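Local coordinates for protein putative transcription regulator (Lactobacillus plantarum WCFS1, PDB 3COL) that probably binds DNA as a dimeric TetR-family transcription regulator, with a helix-turn-helix domain joined to an all-helical body, at residues D184-Q187 / M188-A192. Sequence-based numbering, arbitrary orientation.
Sequences DIFQ and MIWDA
Phe186 and Trp190 share the same chi1 setting: in each, CG lies anti to the backbone N (chi1 -173° and -178°), and the two side chains run side by side from successive turns of helix 182-193, pointing the same way. The tryptophan's CB lies over one face of the phenylalanine ring, displaced toward the rim, in a CH-pi contact 3.8 Å from CB of Trp190 to the ring centroid of Phe186. Beyond it the indole plane is nearly parallel to the phenyl ring, at 17°, but slid so far along that the rings barely overlap; the rim atom CZ of Phe186 comes 4.0 Å from CG of Trp190. Replacing Phe186 by an alanine takes away the ring that CB of Trp190 packs against, and would probably open a gap beside the indole and leave it freer to turn. In the backbone, N of Trp190 donates to O of Phe186 at 2.8 Å, an ordinary i to i+4 helical bond.

One residue earlier in each turn, CG2 of Ile185 meets CD1 of Ile189 at 4.0 Å, an apolar i to i+4 contact. The Asp191 carboxylate stays beside the O of Gln187 without bonding to it, because both are acceptors; its OD2 instead forms a salt bridge to Lys148 of the second subunit.

This last helix of the chain thus meets different neighbours on different faces. Phe186, whose ring also meets that of Phe182, and Trp190 pack on helix 85-102 through Arg90, Val93 and Ile89, while Ile185 and Ile189 reach Thr162 of helix 152-171. Met188 on His155 and Ala192 on Ala192, both partners in the second subunit, place the helix in the dimer interface, consistent with the C-terminal dimerisation common in TetR-family regulators.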
loop_
_atom_site.group_PDB
_atom_site.type_symbol
_atom_site.label_atom_id
_atom_site.label_comp_id
_atom_site.label_asym_id
_atom_site.label_seq_id
_atom_site.Cartn_x
_atom_site.Cartn_y
_atom_site.Cartn_z
ATOM N N ASP A 184 19.138 6.722 -3.921
ATOM C CA ASP A 184 18.708 5.602 -4.793
ATOM C C ASP A 184 17.163 5.480 -4.867
ATOM O O ASP A 184 16.592 5.301 -5.952
ATOM C CB ASP A 184 19.261 4.259 -4.310
ATOM C CG ASP A 184 20.777 4.195 -4.343
ATOM O OD1 ASP A 184 21.394 4.813 -5.244
ATOM O OD2 ASP A 184 21.337 3.520 -3.454
ATOM N N ILE A 185 16.512 5.527 -3.705
ATOM C CA ILE A 185 15.064 5.362 -3.625
ATOM C C ILE A 185 14.346 6.599 -4.172
ATOM O O ILE A 185 13.340 6.487 -4.900
ATOM C CB ILE A 185 14.642 5.101 -2.159
ATOM C CG1 ILE A 185 15.405 3.909 -1.546
ATOM C CG2 ILE A 185 13.101 4.969 -2.039
ATOM C CD1 ILE A 185 15.300 2.579 -2.371
ATOM N N PHE A 186 14.856 7.789 -3.829
ATOM C CA PHE A 186 14.281 9.055 -4.310
ATOM C C PHE A 186 14.399 9.161 -5.823
ATOM O O PHE A 186 13.580 9.808 -6.445
ATOM C CB PHE A 186 14.969 10.278 -3.672
ATOM C CG PHE A 186 14.284 11.605 -4.012
ATOM C CD1 PHE A 186 12.937 11.819 -3.683
ATOM C CD2 PHE A 186 14.972 12.617 -4.645
ATOM C CE1 PHE A 186 12.304 13.016 -4.004
ATOM C CE2 PHE A 186 14.353 13.826 -4.950
ATOM C CZ PHE A 186 13.026 14.026 -4.640
ATOM N N GLN A 187 15.404 8.530 -6.436
ATOM C CA GLN A 187 15.465 8.577 -7.909
ATOM C C GLN A 187 14.176 7.957 -8.548
ATOM O O GLN A 187 13.571 8.528 -9.477
ATOM C CB GLN A 187 16.731 7.916 -8.430
ATOM C CG GLN A 187 17.004 8.205 -9.918
ATOM C CD GLN A 187 18.090 7.292 -10.470
ATOM O OE1 GLN A 187 18.062 6.057 -10.270
ATOM N NE2 GLN A 187 19.070 7.886 -11.121
HETATM N N MSE A 188 13.739 6.816 -8.033
HETATM C CA MSE A 188 12.479 6.210 -8.520
HETATM C C MSE A 188 11.247 7.127 -8.251
HETATM O O MSE A 188 10.445 7.389 -9.145
HETATM C CB MSE A 188 12.260 4.824 -7.919
HETATM C CG MSE A 188 10.762 4.405 -7.994
HETATM SE SE MSE A 188 10.510 2.568 -7.415
HETATM C CE MSE A 188 11.001 1.576 -9.009
ATOM N N ILE A 189 11.122 7.627 -7.021
ATOM C CA ILE A 189 9.973 8.458 -6.617
ATOM C C ILE A 189 9.911 9.773 -7.381
ATOM O O ILE A 189 8.853 10.164 -7.852
ATOM C CB ILE A 189 10.002 8.728 -5.099
ATOM C CG1 ILE A 189 9.802 7.413 -4.309
ATOM C CG2 ILE A 189 9.006 9.841 -4.707
ATOM C CD1 ILE A 189 10.136 7.559 -2.831
ATOM N N TRP A 190 11.060 10.444 -7.503
ATOM C CA TRP A 190 11.133 11.732 -8.205
ATOM C C TRP A 190 10.908 11.592 -9.709
ATOM O O TRP A 190 10.203 12.406 -10.302
ATOM C CB TRP A 190 12.475 12.484 -7.908
ATOM C CG TRP A 190 12.582 13.877 -8.577
ATOM C CD1 TRP A 190 13.562 14.301 -9.447
ATOM C CD2 TRP A 190 11.671 14.998 -8.437
ATOM N NE1 TRP A 190 13.319 15.591 -9.837
ATOM C CE2 TRP A 190 12.164 16.040 -9.254
ATOM C CE3 TRP A 190 10.466 15.203 -7.724
ATOM C CZ2 TRP A 190 11.520 17.287 -9.354
ATOM C CZ3 TRP A 190 9.821 16.424 -7.830
ATOM C CH2 TRP A 190 10.341 17.459 -8.641
ATOM N N ASP A 191 11.536 10.599 -10.342
ATOM C CA ASP A 191 11.197 10.257 -11.755
ATOM C C ASP A 191 9.683 10.024 -11.963
ATOM O O ASP A 191 9.092 10.505 -12.953
ATOM C CB ASP A 191 11.966 9.019 -12.251
ATOM C CG ASP A 191 13.450 9.294 -12.440
ATOM O OD1 ASP A 191 13.835 10.467 -12.317
ATOM O OD2 ASP A 191 14.228 8.346 -12.706
ATOM N N ALA A 192 9.086 9.245 -11.059
ATOM C CA ALA A 192 7.621 8.950 -11.114
ATOM C C ALA A 192 6.843 10.261 -11.124
ATOM O O ALA A 192 5.996 10.452 -11.960
ATOM C CB ALA A 192 7.206 8.151 -9.930
#